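Local coordinates for pesticidal crystal protein Cry2Aa (Bacillus thuringiensis serovar kurstaki, PDB 1I5P), which binds midgut epithelial cells of mosquito and hornworm larvae and promotes their colloid-osmotic lysis, at residues P175-R189 with N251-Q265. Numbering follows the deposited sequence.
Sequences PLFAQAANMHLSFIR and NVFEYVSIWSLFKYQ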
ATOM      1  N   PRO A 175       4.301 -14.120   8.047  1.00  7.93           N
ATOM      2  CA  PRO A 175       3.971 -12.961   8.883  1.00 12.21           C
ATOM      3  C   PRO A 175       4.898 -12.906  10.093  1.00 12.82           C
ATOM      4  O   PRO A 175       5.429 -11.857  10.427  1.00 13.92           O
ATOM      5  CB  PRO A 175       2.511 -13.214   9.260  1.00  9.70           C
ATOM      6  CG  PRO A 175       1.989 -13.902   8.044  1.00 11.23           C
ATOM      7  CD  PRO A 175       3.091 -14.913   7.771  1.00  9.01           C
ATOM      8  N   LEU A 176       5.110 -14.047  10.735  1.00 13.85           N
ATOM      9  CA  LEU A 176       5.993 -14.096  11.900  1.00 13.77           C
ATOM     10  C   LEU A 176       7.422 -13.750  11.502  1.00 14.36           C
ATOM     11  O   LEU A 176       8.096 -12.986  12.190  1.00 15.73           O
ATOM     12  CB  LEU A 176       5.961 -15.486  12.544  1.00 12.10           C
ATOM     13  CG  LEU A 176       4.689 -15.937  13.271  1.00 13.73           C
ATOM     14  CD1 LEU A 176       4.989 -17.214  14.053  1.00 11.63           C
ATOM     15  CD2 LEU A 176       4.210 -14.848  14.231  1.00 14.03           C
ATOM     16  N   PHE A 177       7.886 -14.310  10.391  1.00 13.51           N
ATOM     17  CA  PHE A 177       9.242 -14.023   9.945  1.00 13.31           C
ATOM     18  C   PHE A 177       9.404 -12.530   9.673  1.00 11.53           C
ATOM     19  O   PHE A 177      10.434 -11.938   9.992  1.00 13.19           O
ATOM     20  CB  PHE A 177       9.593 -14.816   8.682  1.00 11.56           C
ATOM     21  CG  PHE A 177      10.914 -14.417   8.080  1.00 13.44           C
ATOM     22  CD1 PHE A 177      12.110 -14.848   8.647  1.00 13.48           C
ATOM     23  CD2 PHE A 177      10.961 -13.528   7.010  1.00 14.88           C
ATOM     24  CE1 PHE A 177      13.333 -14.396   8.162  1.00 14.43           C
ATOM     25  CE2 PHE A 177      12.178 -13.069   6.517  1.00 14.49           C
ATOM     26  CZ  PHE A 177      13.368 -13.503   7.096  1.00 13.51           C
ATOM     27  N   ALA A 178       8.382 -11.921   9.084  1.00 11.55           N
ATOM     28  CA  ALA A 178       8.427 -10.494   8.786  1.00 12.06           C
ATOM     29  C   ALA A 178       8.597  -9.702  10.074  1.00 11.98           C
ATOM     30  O   ALA A 178       9.400  -8.773  10.135  1.00 12.77           O
ATOM     31  CB  ALA A 178       7.157 -10.065   8.076  1.00 12.32           C
ATOM     32  N   GLN A 179       7.838 -10.067  11.104  1.00 11.93           N
ATOM     33  CA  GLN A 179       7.949  -9.378  12.385  1.00 12.03           C
ATOM     34  C   GLN A 179       9.362  -9.553  12.948  1.00 13.36           C
ATOM     35  O   GLN A 179       9.947  -8.605  13.466  1.00 14.53           O
ATOM     36  CB  GLN A 179       6.925  -9.921  13.388  1.00 12.20           C
ATOM     37  CG  GLN A 179       5.473  -9.524  13.121  1.00 10.49           C
ATOM     38  CD  GLN A 179       5.265  -8.018  13.083  1.00 15.64           C
ATOM     39  OE1 GLN A 179       6.019  -7.259  13.693  1.00 13.25           O
ATOM     40  NE2 GLN A 179       4.228  -7.578  12.371  1.00 13.63           N
ATOM     41  N   ALA A 180       9.908 -10.763  12.838  1.00 14.42           N
ATOM     42  CA  ALA A 180      11.252 -11.037  13.344  1.00 14.13           C
ATOM     43  C   ALA A 180      12.298 -10.287  12.521  1.00 15.40           C
ATOM     44  O   ALA A 180      13.295  -9.802  13.056  1.00 14.80           O
ATOM     45  CB  ALA A 180      11.534 -12.538  13.313  1.00 13.85           C
ATOM     46  N   ALA A 181      12.077 -10.208  11.213  1.00 14.05           N
ATOM     47  CA  ALA A 181      12.995  -9.491  10.343  1.00 14.01           C
ATOM     48  C   ALA A 181      12.949  -8.022  10.750  1.00 14.89           C
ATOM     49  O   ALA A 181      13.968  -7.333  10.724  1.00 16.56           O
ATOM     50  CB  ALA A 181      12.585  -9.657   8.877  1.00 11.76           C
ATOM     51  N   ASN A 182      11.766  -7.547  11.139  1.00 15.49           N
ATOM     52  CA  ASN A 182      11.609  -6.163  11.582  1.00 15.91           C
ATOM     53  C   ASN A 182      12.531  -5.906  12.765  1.00 14.47           C
ATOM     54  O   ASN A 182      13.209  -4.885  12.835  1.00 11.87           O
ATOM     55  CB  ASN A 182      10.172  -5.884  12.040  1.00 19.50           C
ATOM     56  CG  ASN A 182       9.250  -5.512  10.901  1.00 21.23           C
ATOM     57  OD1 ASN A 182       9.697  -5.159   9.816  1.00 22.07           O
ATOM     58  ND2 ASN A 182       7.946  -5.560  11.158  1.00 22.30           N
ATOM     59  N   MET A 183      12.543  -6.851  13.696  1.00 12.98           N
ATOM     60  CA  MET A 183      13.361  -6.729  14.891  1.00 14.24           C
ATOM     61  C   MET A 183      14.855  -6.709  14.595  1.00 12.64           C
ATOM     62  O   MET A 183      15.585  -5.874  15.124  1.00 14.22           O
ATOM     63  CB  MET A 183      13.028  -7.863  15.863  1.00 14.12           C
ATOM     64  CG  MET A 183      11.590  -7.822  16.374  1.00 17.36           C
ATOM     65  SD  MET A 183      11.116  -9.328  17.247  1.00 23.52           S
ATOM     66  CE  MET A 183       9.469  -9.622  16.613  1.00 21.59           C
ATOM     67  N   HIS A 184      15.311  -7.622  13.744  1.00 12.56           N
ATOM     68  CA  HIS A 184      16.729  -7.687  13.403  1.00 13.39           C
ATOM     69  C   HIS A 184      17.208  -6.452  12.636  1.00 12.82           C
ATOM     70  O   HIS A 184      18.249  -5.873  12.964  1.00  9.48           O
ATOM     71  CB  HIS A 184      17.023  -8.943  12.572  1.00 15.63           C
ATOM     72  CG  HIS A 184      18.486  -9.227  12.406  1.00 17.83           C
ATOM     73  ND1 HIS A 184      18.972 -10.092  11.448  1.00 17.54           N
ATOM     74  CD2 HIS A 184      19.568  -8.760  13.074  1.00 17.49           C
ATOM     75  CE1 HIS A 184      20.289 -10.141  11.531  1.00 18.23           C
ATOM     76  NE2 HIS A 184      20.678  -9.344  12.509  1.00 17.75           N
ATOM     77  N   LEU A 185      16.454  -6.051  11.614  1.00 10.87           N
ATOM     78  CA  LEU A 185      16.833  -4.895  10.810  1.00 11.84           C
ATOM     79  C   LEU A 185      16.768  -3.605  11.617  1.00 12.56           C
ATOM     80  O   LEU A 185      17.591  -2.706  11.421  1.00 11.86           O
ATOM     81  CB  LEU A 185      15.945  -4.797   9.567  1.00 11.46           C
ATOM     82  CG  LEU A 185      16.189  -5.883   8.510  1.00 14.02           C
ATOM     83  CD1 LEU A 185      15.214  -5.716   7.349  1.00 12.89           C
ATOM     84  CD2 LEU A 185      17.627  -5.797   8.010  1.00 12.95           C
ATOM     85  N   SER A 186      15.795  -3.525  12.524  1.00 11.50           N
ATOM     86  CA  SER A 186      15.639  -2.350  13.377  1.00 13.24           C
ATOM     87  C   SER A 186      16.855  -2.272  14.298  1.00 14.13           C
ATOM     88  O   SER A 186      17.378  -1.186  14.572  1.00 13.37           O
ATOM     89  CB  SER A 186      14.365  -2.462  14.216  1.00  8.96           C
ATOM     90  OG  SER A 186      13.203  -2.404  13.397  1.00 16.12           O
ATOM     91  N   PHE A 187      17.277  -3.444  14.773  1.00 13.84           N
ATOM     92  CA  PHE A 187      18.431  -3.594  15.655  1.00 14.45           C
ATOM     93  C   PHE A 187      19.681  -3.073  14.953  1.00 13.31           C
ATOM     94  O   PHE A 187      20.438  -2.276  15.508  1.00 14.86           O
ATOM     95  CB  PHE A 187      18.606  -5.080  16.015  1.00 15.28           C
ATOM     96  CG  PHE A 187      19.994  -5.443  16.477  1.00 16.05           C
ATOM     97  CD1 PHE A 187      20.444  -5.072  17.743  1.00 17.27           C
ATOM     98  CD2 PHE A 187      20.857  -6.148  15.639  1.00 14.22           C
ATOM     99  CE1 PHE A 187      21.732  -5.397  18.171  1.00 14.16           C
ATOM    100  CE2 PHE A 187      22.151  -6.479  16.062  1.00 15.70           C
ATOM    101  CZ  PHE A 187      22.586  -6.100  17.333  1.00 13.93           C
ATOM    102  N   ILE A 188      19.889  -3.531  13.726  1.00 12.90           N
ATOM    103  CA  ILE A 188      21.036  -3.113  12.934  1.00 13.74           C
ATOM    104  C   ILE A 188      21.034  -1.598  12.723  1.00 14.12           C
ATOM    105  O   ILE A 188      22.056  -0.938  12.893  1.00 13.17           O
ATOM    106  CB  ILE A 188      21.041  -3.842  11.573  1.00 13.99           C
ATOM    107  CG1 ILE A 188      21.280  -5.339  11.809  1.00 13.95           C
ATOM    108  CG2 ILE A 188      22.104  -3.242  10.648  1.00 12.09           C
ATOM    109  CD1 ILE A 188      21.032  -6.221  10.588  1.00 15.20           C
ATOM    110  N   ARG A 189      19.876  -1.052  12.370  1.00 14.39           N
ATOM    111  CA  ARG A 189      19.754   0.382  12.157  1.00 16.11           C
ATOM    112  C   ARG A 189      20.068   1.130  13.453  1.00 15.78           C
ATOM    113  O   ARG A 189      20.683   2.192  13.426  1.00 16.05           O
ATOM    114  CB  ARG A 189      18.336   0.735  11.690  1.00 15.02           C
ATOM    115  CG  ARG A 189      18.163   2.182  11.228  1.00 14.07           C
ATOM    116  CD  ARG A 189      16.705   2.470  10.913  1.00  9.97           C
ATOM    117  NE  ARG A 189      16.498   3.756  10.244  1.00 12.26           N
ATOM    118  CZ  ARG A 189      15.955   4.823  10.820  1.00 12.40           C
ATOM    119  NH1 ARG A 189      15.566   4.773  12.087  1.00  9.75           N
ATOM    120  NH2 ARG A 189      15.772   5.934  10.120  1.00 14.42           N
ATOM    121  N   ASN A 251       0.559  -7.887   6.606  1.00 14.00           N
ATOM    122  CA  ASN A 251       1.371  -8.711   7.495  1.00 12.32           C
ATOM    123  C   ASN A 251       2.829  -8.820   7.093  1.00 11.85           C
ATOM    124  O   ASN A 251       3.686  -9.116   7.928  1.00 12.57           O
ATOM    125  CB  ASN A 251       0.808 -10.135   7.554  1.00 10.89           C
ATOM    126  CG  ASN A 251      -0.246 -10.302   8.611  1.00 11.26           C
ATOM    127  OD1 ASN A 251       0.067 -10.466   9.790  1.00 13.50           O
ATOM    128  ND2 ASN A 251      -1.510 -10.254   8.200  1.00 11.00           N
ATOM    129  N   VAL A 252       3.113  -8.593   5.816  1.00 11.06           N
ATOM    130  CA  VAL A 252       4.471  -8.746   5.329  1.00 11.74           C
ATOM    131  C   VAL A 252       5.085  -7.639   4.478  1.00 12.00           C
ATOM    132  O   VAL A 252       6.150  -7.125   4.804  1.00 11.35           O
ATOM    133  CB  VAL A 252       4.595 -10.072   4.528  1.00 10.34           C
ATOM    134  CG1 VAL A 252       6.019 -10.240   3.998  1.00  6.95           C
ATOM    135  CG2 VAL A 252       4.201 -11.256   5.413  1.00  6.97           C
ATOM    136  N   PHE A 253       4.427  -7.260   3.392  1.00 11.75           N
ATOM    137  CA  PHE A 253       5.032  -6.275   2.508  1.00 12.38           C
ATOM    138  C   PHE A 253       5.077  -4.816   2.906  1.00 13.42           C
ATOM    139  O   PHE A 253       5.849  -4.044   2.327  1.00 15.27           O
ATOM    140  CB  PHE A 253       4.480  -6.478   1.099  1.00 10.91           C
ATOM    141  CG  PHE A 253       4.779  -7.843   0.567  1.00 12.28           C
ATOM    142  CD1 PHE A 253       3.806  -8.834   0.566  1.00 13.72           C
ATOM    143  CD2 PHE A 253       6.085  -8.184   0.213  1.00 12.08           C
ATOM    144  CE1 PHE A 253       4.129 -10.149   0.229  1.00 16.48           C
ATOM    145  CE2 PHE A 253       6.417  -9.486  -0.123  1.00 12.54           C
ATOM    146  CZ  PHE A 253       5.439 -10.473  -0.113  1.00 15.76           C
ATOM    147  N   GLU A 254       4.274  -4.427   3.890  1.00 11.69           N
ATOM    148  CA  GLU A 254       4.334  -3.053   4.371  1.00 13.07           C
ATOM    149  C   GLU A 254       5.722  -2.941   4.985  1.00 11.75           C
ATOM    150  O   GLU A 254       6.380  -1.908   4.900  1.00 11.80           O
ATOM    151  CB  GLU A 254       3.275  -2.812   5.443  1.00 15.03           C
ATOM    152  CG  GLU A 254       2.018  -2.176   4.906  1.00 21.86           C
ATOM    153  CD  GLU A 254       2.270  -0.786   4.345  1.00 27.09           C
ATOM    154  OE1 GLU A 254       1.802  -0.510   3.220  1.00 27.08           O
ATOM    155  OE2 GLU A 254       2.935   0.028   5.029  1.00 28.70           O
ATOM    156  N   TYR A 255       6.168  -4.038   5.590  1.00 10.75           N
ATOM    157  CA  TYR A 255       7.482  -4.087   6.221  1.00 10.55           C
ATOM    158  C   TYR A 255       8.584  -4.165   5.180  1.00 10.77           C
ATOM    159  O   TYR A 255       9.581  -3.456   5.272  1.00 13.19           O
ATOM    160  CB  TYR A 255       7.562  -5.287   7.165  1.00  9.93           C
ATOM    161  CG  TYR A 255       6.466  -5.277   8.204  1.00 13.42           C
ATOM    162  CD1 TYR A 255       5.555  -6.329   8.305  1.00 12.92           C
ATOM    163  CD2 TYR A 255       6.325  -4.197   9.074  1.00 14.84           C
ATOM    164  CE1 TYR A 255       4.523  -6.298   9.253  1.00 17.17           C
ATOM    165  CE2 TYR A 255       5.305  -4.159  10.021  1.00 16.52           C
ATOM    166  CZ  TYR A 255       4.411  -5.204  10.108  1.00 16.58           C
ATOM    167  OH  TYR A 255       3.413  -5.148  11.053  1.00 15.25           O
ATOM    168  N   VAL A 256       8.416  -5.026   4.187  1.00 11.77           N
ATOM    169  CA  VAL A 256       9.431  -5.140   3.155  1.00 12.37           C
ATOM    170  C   VAL A 256       9.669  -3.770   2.526  1.00 13.29           C
ATOM    171  O   VAL A 256      10.809  -3.405   2.241  1.00 15.55           O
ATOM    172  CB  VAL A 256       9.011  -6.132   2.060  1.00 10.74           C
ATOM    173  CG1 VAL A 256      10.091  -6.200   0.993  1.00 10.17           C
ATOM    174  CG2 VAL A 256       8.785  -7.514   2.668  1.00 10.94           C
ATOM    175  N   SER A 257       8.590  -3.015   2.330  1.00 12.62           N
ATOM    176  CA  SER A 257       8.669  -1.678   1.737  1.00 14.03           C
ATOM    177  C   SER A 257       9.353  -0.643   2.632  1.00 14.90           C
ATOM    178  O   SER A 257       9.890   0.353   2.138  1.00 12.60           O
ATOM    179  CB  SER A 257       7.274  -1.174   1.388  1.00 13.50           C
ATOM    180  OG  SER A 257       6.738  -1.888   0.285  1.00 18.82           O
ATOM    181  N   ILE A 258       9.326  -0.856   3.945  1.00 13.35           N
ATOM    182  CA  ILE A 258       9.974   0.102   4.823  1.00 14.06           C
ATOM    183  C   ILE A 258      11.439  -0.255   5.077  1.00 13.37           C
ATOM    184  O   ILE A 258      12.254   0.634   5.327  1.00 12.71           O
ATOM    185  CB  ILE A 258       9.227   0.247   6.176  1.00 12.28           C
ATOM    186  CG1 ILE A 258       9.643   1.554   6.855  1.00 15.22           C
ATOM    187  CG2 ILE A 258       9.533  -0.940   7.081  1.00 13.30           C
ATOM    188  CD1 ILE A 258       9.214   2.808   6.109  1.00 11.99           C
ATOM    189  N   TRP A 259      11.782  -1.540   4.990  1.00 11.12           N
ATOM    190  CA  TRP A 259      13.163  -1.968   5.234  1.00 11.19           C
ATOM    191  C   TRP A 259      14.183  -1.279   4.330  1.00 12.22           C
ATOM    192  O   TRP A 259      15.220  -0.813   4.802  1.00 13.19           O
ATOM    193  CB  TRP A 259      13.302  -3.481   5.060  1.00  9.88           C
ATOM    194  CG  TRP A 259      12.475  -4.294   6.002  1.00 12.26           C
ATOM    195  CD1 TRP A 259      11.945  -3.891   7.199  1.00 13.00           C
ATOM    196  CD2 TRP A 259      12.094  -5.661   5.835  1.00 13.23           C
ATOM    197  NE1 TRP A 259      11.254  -4.927   7.783  1.00 13.67           N
ATOM    198  CE2 TRP A 259      11.328  -6.026   6.967  1.00 15.33           C
ATOM    199  CE3 TRP A 259      12.322  -6.618   4.837  1.00 12.21           C
ATOM    200  CZ2 TRP A 259      10.790  -7.303   7.129  1.00 14.86           C
ATOM    201  CZ3 TRP A 259      11.788  -7.890   4.998  1.00 14.08           C
ATOM    202  CH2 TRP A 259      11.029  -8.218   6.135  1.00 13.40           C
ATOM    203  N   SER A 260      13.889  -1.223   3.035  1.00 10.50           N
ATOM    204  CA  SER A 260      14.800  -0.601   2.088  1.00 13.40           C
ATOM    205  C   SER A 260      14.806   0.919   2.228  1.00 12.30           C
ATOM    206  O   SER A 260      15.466   1.613   1.455  1.00 14.24           O
ATOM    207  CB  SER A 260      14.448  -1.012   0.650  1.00  7.86           C
ATOM    208  OG  SER A 260      13.126  -0.641   0.311  1.00 13.81           O
ATOM    209  N   LEU A 261      14.060   1.430   3.207  1.00 12.35           N
ATOM    210  CA  LEU A 261      14.022   2.870   3.466  1.00 13.01           C
ATOM    211  C   LEU A 261      14.648   3.165   4.827  1.00 13.24           C
ATOM    212  O   LEU A 261      14.792   4.320   5.211  1.00 14.78           O
ATOM    213  CB  LEU A 261      12.580   3.406   3.417  1.00 11.74           C
ATOM    214  CG  LEU A 261      11.934   3.398   2.025  1.00 10.49           C
ATOM    215  CD1 LEU A 261      10.516   3.926   2.116  1.00  7.69           C
ATOM    216  CD2 LEU A 261      12.770   4.237   1.049  1.00  6.96           C
ATOM    217  N   PHE A 262      15.019   2.115   5.557  1.00 14.57           N
ATOM    218  CA  PHE A 262      15.653   2.288   6.866  1.00 14.12           C
ATOM    219  C   PHE A 262      16.952   3.077   6.689  1.00 16.21           C
ATOM    220  O   PHE A 262      17.427   3.738   7.612  1.00 16.71           O
ATOM    221  CB  PHE A 262      15.982   0.931   7.499  1.00 13.49           C
ATOM    222  CG  PHE A 262      14.872   0.344   8.342  1.00 13.01           C
ATOM    223  CD1 PHE A 262      15.096  -0.815   9.079  1.00 13.65           C
ATOM    224  CD2 PHE A 262      13.625   0.953   8.426  1.00 10.68           C
ATOM    225  CE1 PHE A 262      14.102  -1.360   9.887  1.00 13.54           C
ATOM    226  CE2 PHE A 262      12.621   0.419   9.233  1.00 13.10           C
ATOM    227  CZ  PHE A 262      12.857  -0.738   9.966  1.00 14.13           C
ATOM    228  N   LYS A 263      17.522   2.995   5.490  1.00 15.09           N
ATOM    229  CA  LYS A 263      18.764   3.693   5.168  1.00 15.16           C
ATOM    230  C   LYS A 263      18.558   5.210   5.169  1.00 14.22           C
ATOM    231  O   LYS A 263      19.519   5.973   5.086  1.00 14.19           O
ATOM    232  CB  LYS A 263      19.276   3.248   3.791  1.00 14.70           C
ATOM    233  CG  LYS A 263      18.464   3.835   2.635  1.00 18.17           C
ATOM    234  CD  LYS A 263      18.462   2.984   1.357  1.00 18.17           C
ATOM    235  CE  LYS A 263      19.686   3.178   0.485  1.00 21.54           C
ATOM    236  NZ  LYS A 263      19.405   2.682  -0.898  1.00 15.87           N
ATOM    237  N   TYR A 264      17.304   5.645   5.247  1.00 14.05           N
ATOM    238  CA  TYR A 264      16.993   7.075   5.264  1.00 12.99           C
ATOM    239  C   TYR A 264      16.464   7.549   6.613  1.00 11.51           C
ATOM    240  O   TYR A 264      15.924   6.767   7.396  1.00 10.35           O
ATOM    241  CB  TYR A 264      15.953   7.417   4.186  1.00 12.87           C
ATOM    242  CG  TYR A 264      16.445   7.262   2.766  1.00 14.64           C
ATOM    243  CD1 TYR A 264      16.004   6.208   1.966  1.00 14.33           C
ATOM    244  CD2 TYR A 264      17.383   8.151   2.231  1.00 14.46           C
ATOM    245  CE1 TYR A 264      16.489   6.035   0.666  1.00 12.94           C
ATOM    246  CE2 TYR A 264      17.876   7.984   0.937  1.00 13.07           C
ATOM    247  CZ  TYR A 264      17.428   6.926   0.163  1.00 12.46           C
ATOM    248  OH  TYR A 264      17.952   6.737  -1.092  1.00 12.63           O
ATOM    249  N   GLN A 265      16.626   8.840   6.877  1.00 11.28           N
ATOM    250  CA  GLN A 265      16.134   9.452   8.104  1.00 11.91           C
ATOM    251  C   GLN A 265      15.332  10.674   7.717  1.00 12.76           C
ATOM    252  O   GLN A 265      15.665  11.364   6.752  1.00 16.30           O
ATOM    253  CB  GLN A 265      17.279   9.896   9.016  1.00 10.98           C
ATOM    254  CG  GLN A 265      18.066   8.757   9.644  1.00 14.10           C
ATOM    255  CD  GLN A 265      19.199   9.272  10.511  1.00 15.99           C
ATOM    256  OE1 GLN A 265      19.032   9.488  11.714  1.00 16.38           O
ATOM    257  NE2 GLN A 265      20.357   9.483   9.899  1.00 12.39           N
TER
HETATM  258  O   HOH W   1       3.163  -9.758  10.529  1.00 14.09           O
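The Trp259 indole has a partner on each face: CD1 of Leu185 lies 3.5 Å from the centroid of its five-membered ring, 19° off the normal, as a CH-pi contact, while the carbonyl O of Tyr255 and CA of Val256, from its own helix, lie toward the rim of the opposite face. At the indole edge, NE1 donates to OD1 of Asn182 at 2.6 Å, almost in line with the amide carbonyl, and Ala178 O also lies at the edge, beside CZ2. With CG anti to the carbonyl carbon (chi1 -62°), the indole reaches across as a knob among Ala178, Ala181, Asn182 and Leu185. The same Asn182 amide stands nearly upright on the Tyr255 ring, its ND2 3.0 Å above the plane and displaced toward the rim, so that one amide bridges two aromatic residues. Beyond it, Gln179 NE2 makes a weak hydrogen bond to Tyr255 OH and donates to a water that also binds the carbonyls of Pro175 and Asn251.

These helices, 170-193 and 238-259, belong to the pore-forming helical bundle of three-domain Cry toxins; residues 175-189 and 251-259 run in the same direction, their axes 27° apart, and helix 53-65 packs against Asn182, Tyr255 and Phe262.

Two type I turns, Trp259 to Phe262 and Leu261 to Tyr264, carry the chain on. The extended Arg189 side chain follows it, bringing CD obliquely against the Phe262 ring in an off-centre CH-pi contact. Its NE donates to Phe262 O at 2.8 Å, on a lone pair, and NH2 to Tyr264 O at 2.9 Å, both acceptors near the guanidinium plane; NH1 turns to Gly70 O.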